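Local coordinates for ribulose bisphosphate carboxylase (Hyperthermus butylicus DSM 5456, PDB 6HUN), which probably catalyses the magnesium-dependent addition of carbon dioxide and water to ribulose 1,5-bisphosphate, giving two molecules of 3-phosphoglycerate in an archaeal AMP degradation pathway, at residues K256-D260 and Y261-F265; A339-R342 and E343-H347; K431-L435 and D436-R440. All coordinates share one frame; numbering follows the deposited sequence.

Contact 1: K256-D260 and Y261-F265; sequences KLVAD and YGNKF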
# COMPACT_ATOMS: atom_id res chain seq x y z
N LYS A 256 16.98 -9.18 13.58
CA LYS A 256 18.22 -9.55 14.26
C LYS A 256 18.04 -10.82 15.09
O LYS A 256 18.92 -11.69 15.09
CB LYS A 256 18.71 -8.39 15.14
CG LYS A 256 20.10 -8.65 15.83
CD LYS A 256 20.57 -7.37 16.50
CE LYS A 256 21.75 -7.67 17.47
NZ LYS A 256 22.83 -8.36 16.73
N LEU A 257 16.88 -11.00 15.74
CA LEU A 257 16.67 -12.24 16.49
C LEU A 257 16.68 -13.45 15.56
O LEU A 257 17.23 -14.50 15.91
CB LEU A 257 15.35 -12.19 17.25
CG LEU A 257 15.18 -11.40 18.55
CD1 LEU A 257 13.69 -11.38 18.82
CD2 LEU A 257 15.97 -12.07 19.72
N VAL A 258 16.04 -13.34 14.39
CA VAL A 258 16.10 -14.41 13.39
C VAL A 258 17.55 -14.72 13.03
O VAL A 258 17.98 -15.89 12.99
CB VAL A 258 15.29 -14.00 12.14
CG1 VAL A 258 15.68 -14.99 10.97
CG2 VAL A 258 13.83 -14.06 12.46
N ALA A 259 18.31 -13.69 12.71
CA ALA A 259 19.72 -13.87 12.37
C ALA A 259 20.51 -14.49 13.53
O ALA A 259 21.28 -15.44 13.34
CB ALA A 259 20.32 -12.51 11.97
N ASP A 260 20.33 -13.97 14.76
CA ASP A 260 21.08 -14.50 15.91
C ASP A 260 20.78 -15.96 16.20
O ASP A 260 21.62 -16.65 16.78
CB ASP A 260 20.79 -13.67 17.15
CG ASP A 260 21.37 -12.28 17.05
OD1 ASP A 260 22.24 -12.13 16.15
OD2 ASP A 260 20.99 -11.37 17.82
N TYR A 261 19.58 -16.44 15.84
CA TYR A 261 19.25 -17.85 16.03
C TYR A 261 19.68 -18.72 14.86
O TYR A 261 19.37 -19.91 14.86
CB TYR A 261 17.75 -18.06 16.28
CG TYR A 261 17.31 -17.81 17.71
CD1 TYR A 261 17.48 -18.76 18.70
CD2 TYR A 261 16.75 -16.62 18.07
CE1 TYR A 261 17.08 -18.52 19.99
CE2 TYR A 261 16.35 -16.37 19.34
CZ TYR A 261 16.51 -17.32 20.30
OH TYR A 261 16.11 -17.04 21.57
N GLY A 262 20.48 -18.20 13.94
CA GLY A 262 20.97 -19.05 12.88
C GLY A 262 19.95 -19.40 11.82
O GLY A 262 20.22 -20.28 11.01
N ASN A 263 18.77 -18.75 11.80
CA ASN A 263 17.81 -18.95 10.71
C ASN A 263 18.17 -18.02 9.55
O ASN A 263 18.73 -16.94 9.76
CB ASN A 263 16.37 -18.67 11.19
CG ASN A 263 15.31 -19.09 10.17
OD1 ASN A 263 15.20 -20.26 9.84
ND2 ASN A 263 14.51 -18.11 9.67
N LYS A 264 17.84 -18.45 8.33
CA LYS A 264 18.34 -17.78 7.13
C LYS A 264 17.24 -17.05 6.37
O LYS A 264 17.53 -16.47 5.31
CB LYS A 264 19.01 -18.76 6.20
CG LYS A 264 20.29 -19.41 6.86
CD LYS A 264 21.31 -18.30 7.08
CE LYS A 264 22.21 -18.14 5.83
NZ LYS A 264 23.22 -17.05 5.98
N PHE A 265 16.04 -17.03 6.90
CA PHE A 265 14.89 -16.47 6.18
C PHE A 265 14.09 -15.54 7.08
O PHE A 265 13.90 -15.81 8.28
CB PHE A 265 13.95 -17.56 5.69
CG PHE A 265 14.58 -18.55 4.77
CD1 PHE A 265 14.42 -18.39 3.38
CD2 PHE A 265 15.30 -19.64 5.26
CE1 PHE A 265 14.97 -19.26 2.50
CE2 PHE A 265 15.84 -20.58 4.35
CZ PHE A 265 15.67 -20.35 2.96

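Contact 2: A339-R342 and E343-H347; sequences AKTR and EVLEH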
# COMPACT_ATOMS: atom_id res chain seq x y z
N ALA A 339 -6.80 -17.75 -20.02
CA ALA A 339 -6.21 -16.42 -19.88
C ALA A 339 -5.49 -16.25 -18.55
O ALA A 339 -4.39 -15.70 -18.51
CB ALA A 339 -7.28 -15.35 -20.03
N LYS A 340 -6.13 -16.65 -17.43
CA LYS A 340 -5.45 -16.49 -16.14
C LYS A 340 -4.23 -17.41 -16.03
O LYS A 340 -3.21 -17.03 -15.44
CB LYS A 340 -6.42 -16.72 -14.96
CG LYS A 340 -6.87 -18.17 -14.68
CD LYS A 340 -5.87 -19.00 -13.79
CE LYS A 340 -6.07 -20.56 -13.94
NZ LYS A 340 -5.52 -21.30 -12.75
N THR A 341 -4.28 -18.61 -16.63
CA THR A 341 -3.08 -19.44 -16.56
C THR A 341 -1.96 -18.84 -17.38
O THR A 341 -0.79 -18.86 -16.96
CB THR A 341 -3.35 -20.87 -17.04
OG1 THR A 341 -4.20 -21.52 -16.09
CG2 THR A 341 -2.05 -21.63 -17.17
N ARG A 342 -2.29 -18.30 -18.55
CA ARG A 342 -1.31 -17.58 -19.36
C ARG A 342 -0.65 -16.49 -18.53
O ARG A 342 0.57 -16.30 -18.58
CB ARG A 342 -2.01 -16.96 -20.56
CG ARG A 342 -1.20 -16.85 -21.82
CD ARG A 342 -1.97 -17.49 -22.99
NE ARG A 342 -3.38 -17.07 -23.08
CZ ARG A 342 -4.40 -17.87 -23.38
NH1 ARG A 342 -4.21 -19.17 -23.63
NH2 ARG A 342 -5.63 -17.38 -23.42
N GLU A 343 -1.44 -15.78 -17.74
CA GLU A 343 -0.85 -14.65 -17.03
C GLU A 343 -0.01 -15.14 -15.86
O GLU A 343 1.00 -14.52 -15.51
CB GLU A 343 -1.92 -13.66 -16.58
CG GLU A 343 -1.34 -12.34 -16.01
CD GLU A 343 -0.57 -11.48 -17.06
OE1 GLU A 343 -0.62 -11.82 -18.28
OE2 GLU A 343 0.04 -10.44 -16.67
N VAL A 344 -0.42 -16.23 -15.21
CA VAL A 344 0.44 -16.80 -14.18
C VAL A 344 1.78 -17.17 -14.78
O VAL A 344 2.84 -17.03 -14.13
CB VAL A 344 -0.22 -18.02 -13.49
CG1 VAL A 344 0.81 -18.80 -12.62
CG2 VAL A 344 -1.39 -17.54 -12.65
N LEU A 345 1.77 -17.65 -16.04
CA LEU A 345 3.03 -18.01 -16.70
C LEU A 345 3.86 -16.77 -17.01
O LEU A 345 5.09 -16.81 -16.91
CB LEU A 345 2.79 -18.84 -17.98
CG LEU A 345 2.73 -20.36 -17.82
CD1 LEU A 345 1.94 -20.74 -16.56
CD2 LEU A 345 2.09 -21.00 -19.05
N GLU A 346 3.22 -15.65 -17.37
CA GLU A 346 3.97 -14.40 -17.55
C GLU A 346 4.55 -13.90 -16.23
O GLU A 346 5.68 -13.39 -16.21
CB GLU A 346 3.06 -13.34 -18.23
CG GLU A 346 2.75 -13.75 -19.69
CD GLU A 346 4.02 -14.10 -20.54
OE1 GLU A 346 4.78 -13.17 -20.86
OE2 GLU A 346 4.28 -15.30 -20.93
N HIS A 347 3.80 -14.02 -15.12
CA HIS A 347 4.33 -13.69 -13.79
C HIS A 347 5.59 -14.47 -13.46
O HIS A 347 6.54 -13.93 -12.89
CB HIS A 347 3.35 -14.01 -12.68
CG HIS A 347 2.09 -13.21 -12.70
ND1 HIS A 347 1.03 -13.50 -11.87
CD2 HIS A 347 1.72 -12.14 -13.45
CE1 HIS A 347 0.05 -12.64 -12.11
NE2 HIS A 347 0.44 -11.81 -13.07
O HOH W 1 1.78 -17.00 -20.67

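Contact 3: K431-L435 and D436-R440; sequences KGISL and DEYAR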
# COMPACT_ATOMS: atom_id res chain seq x y z
N LYS A 431 11.90 -37.99 -11.52
CA LYS A 431 12.33 -39.24 -12.15
C LYS A 431 11.53 -39.61 -13.40
O LYS A 431 11.85 -40.61 -14.05
CB LYS A 431 12.22 -40.37 -11.14
CG LYS A 431 13.12 -40.26 -9.92
CD LYS A 431 13.00 -41.54 -9.10
CE LYS A 431 13.81 -41.52 -7.82
NZ LYS A 431 13.32 -42.66 -6.96
N GLY A 432 10.50 -38.83 -13.75
CA GLY A 432 9.73 -39.09 -14.95
C GLY A 432 8.88 -40.33 -14.86
O GLY A 432 8.62 -40.99 -15.88
N ILE A 433 8.43 -40.68 -13.65
CA ILE A 433 7.66 -41.90 -13.42
C ILE A 433 6.20 -41.52 -13.21
O ILE A 433 5.90 -40.55 -12.51
CB ILE A 433 8.19 -42.67 -12.19
CG1 ILE A 433 9.67 -42.96 -12.34
CG2 ILE A 433 7.41 -43.94 -11.99
CD1 ILE A 433 10.19 -43.90 -11.27
N SER A 434 5.30 -42.28 -13.82
CA SER A 434 3.88 -42.08 -13.59
C SER A 434 3.56 -42.25 -12.12
O SER A 434 4.17 -43.06 -11.42
CB SER A 434 3.03 -43.07 -14.43
OG SER A 434 3.26 -42.85 -15.79
N LEU A 435 2.61 -41.44 -11.65
CA LEU A 435 2.26 -41.49 -10.24
C LEU A 435 1.67 -42.84 -9.86
O LEU A 435 1.97 -43.37 -8.79
CB LEU A 435 1.29 -40.38 -9.88
CG LEU A 435 1.83 -39.00 -9.50
CD1 LEU A 435 0.68 -38.31 -8.86
CD2 LEU A 435 3.05 -39.02 -8.57
N ASP A 436 0.77 -43.37 -10.71
CA ASP A 436 0.20 -44.69 -10.46
C ASP A 436 1.30 -45.75 -10.28
O ASP A 436 1.29 -46.51 -9.31
CB ASP A 436 -0.76 -45.05 -11.60
CG ASP A 436 -2.09 -44.27 -11.52
OD1 ASP A 436 -2.36 -43.67 -10.45
OD2 ASP A 436 -2.87 -44.24 -12.50
N GLU A 437 2.32 -45.72 -11.14
CA GLU A 437 3.43 -46.67 -11.03
C GLU A 437 4.25 -46.43 -9.77
O GLU A 437 4.62 -47.36 -9.05
CB GLU A 437 4.31 -46.57 -12.27
CG GLU A 437 5.49 -47.51 -12.32
CD GLU A 437 6.29 -47.34 -13.60
OE1 GLU A 437 7.48 -47.70 -13.63
OE2 GLU A 437 5.73 -46.84 -14.61
N TYR A 438 4.56 -45.16 -9.48
CA TYR A 438 5.36 -44.87 -8.30
C TYR A 438 4.64 -45.28 -7.03
O TYR A 438 5.25 -45.80 -6.09
CB TYR A 438 5.71 -43.37 -8.24
CG TYR A 438 7.02 -43.09 -7.54
CD1 TYR A 438 8.20 -43.58 -8.05
CD2 TYR A 438 7.09 -42.30 -6.39
CE1 TYR A 438 9.41 -43.36 -7.42
CE2 TYR A 438 8.31 -42.04 -5.76
CZ TYR A 438 9.47 -42.57 -6.28
OH TYR A 438 10.69 -42.36 -5.69
N ALA A 439 3.33 -45.09 -7.01
CA ALA A 439 2.52 -45.32 -5.82
C ALA A 439 2.26 -46.79 -5.58
O ALA A 439 1.17 -47.17 -5.15
CB ALA A 439 1.21 -44.56 -5.93
N ARG A 440 3.20 -47.64 -5.89
CA ARG A 440 3.03 -49.04 -5.57
C ARG A 440 4.12 -49.56 -4.69
O ARG A 440 3.88 -50.50 -3.93
CB ARG A 440 2.97 -49.88 -6.84
CG ARG A 440 1.64 -49.82 -7.46
CD ARG A 440 1.25 -51.20 -7.89
NE ARG A 440 0.66 -52.01 -6.83
CZ ARG A 440 0.91 -53.30 -6.61
NH1 ARG A 440 0.30 -53.91 -5.61
NH2 ARG A 440 1.74 -53.99 -7.39

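Contact 1: K256-D260 and Y261-F265
The Y261 ring meets L257 with an edge: the carbonyl oxygen of L257 lies near the ring plane, with Y261 CD2 3.1 Å from L257 O. D260 C approaches the same ring obliquely. CG lies opposite the carbonyl carbon (chi1 -81°), which brings the ring back beside the last helical turn, where Y261 CE2 also packs 4.3 Å from L257 CD2. Beyond these segments the ring rests on L220 and K221 of helix 216-234, and its OH makes a weak hydrogen bond to E217. The second flat group, the amide of N263, crosses V258 at a slant, its ND2 3.6 Å from V258 CG1, while that nitrogen is hydrogen-bonded to the carbonyl of Y240. V258 CG1 also lies 3.3 Å from F265 O.

Between the side chains, the backbone closes helix 248-260 with a Schellman motif. N263 N donates to V258 O over 3.2 Å, and G262 N to A259 O over 2.9 Å, the latter with the donor 57° out of the carbonyl plane. G262 is the C-prime residue; with phi at 74°, a CB would collide with the carbonyl oxygen of Y261, so the position suits glycine. Y261 N keeps one helical bond, to L257 O at 3.0 Å.

The carbonyls of L257, V258 and A259 thus find donors in the amides of Y261, N263 and G262, and the chain reverses promptly into barrel strand 265-269, with the N263 amide tying the turn to neighbouring strand 239-243.

Contact 2: A339-R342 and E343-H347
T341 and L345, one turn apart on helix 339-352 of the TIM-barrel domain, run side by side in the same direction, with T341 CG2 4.1 Å from L345 CD1. The same methyl, L345 CD1, lies 3.3 Å from T341 O, the oxygen that also accepts the helical bond of L345 N. T341 turns its methyl to this neighbour because CG2 stands opposite the backbone N. The L345 side chain also touches M337. An alanine in place of L345 would probably leave a gap beside T341 CG2 and remove one of the side chains packed on M337.

On another face, V344 CG2 sits 3.4 Å from K340 O. Four successive i to i+4 amide bonds, from E343 N to A339 O through E346 N to R342 O, fix the spacing of these groups. The helix follows the unmodelled residues 333-336, which include K336, predicted to stabilise the transition state; the V344 side chain is about 8 Å from those of R296 and H328, predicted substrate-binding residues. Farther out, K340 NZ bonds T331 O, E343 OE2 bonds H365, and Y356, R349 and K359 share the E346 carboxylate. A water donates to R342 O at a short 2.5 Å. It also donates to E346 OE2, at 3.0 Å.

Contact 3: K431-L435 and D436-R440
K431 and Y438 meet at their polar ends, where K431 NZ donates a hydrogen bond of 2.9 Å to Y438 OH from near the ring plane, at the ring's edge. The lysine spans the distance because its chain is fully extended beyond CG, and it crosses the tyrosine at about a right angle. Y438 swings its ring back over the turn with CG opposite the backbone N (chi1 -151°). I433 packs on the same tyrosine. Its CG1, beside the backbone N (chi1 -56°), carries CD1 obliquely onto the ring, 3.8 Å from Y438 CD1; CG2, anti to that N, instead lies 3.9 Å from E437 CD. The two branches thus meet different partners, and the isoleucine crosses each nearly perpendicularly.

Positive phi at G432 ends helix 415-431 in a Schellman motif, and S434 occupies the N-cap position of the next helix without a capping bond from its side chain. Y438 N donates to S434 O over 2.9 Å and A439 N to L435 O over 2.8 Å, making one short helical turn.

Y438 also stacks with H442 and packs against Q424, E427 and A428 of helix 415-431, while L435 bridges A428 and L449, so helix 435-438 joins helix 415-431 to helix 443-452.

In the fold
All three contacts belong to the catalytic TIM-barrel domain and follow one another along the chain without overlapping. Contact 1 leads from helix 248-260 into strand 265-269, the fourth strand of the eight-stranded barrel. Contact 2 lies within helix 339-352, between barrel strands 326-328 and 377-380, and contact 3 follows the last barrel strand, linking helix 415-431 to helix 435-438. Their centres are about 35 Å (1 and 2), 39 Å (1 and 3) and 28 Å (2 and 3) apart. They are separate local structures: the end of one helix, the first turns of another and an interhelical turn. Contact 2 approaches predicted substrate-binding residues, whereas contact 3, centred about 32 Å from the chain's centre, is peripheral.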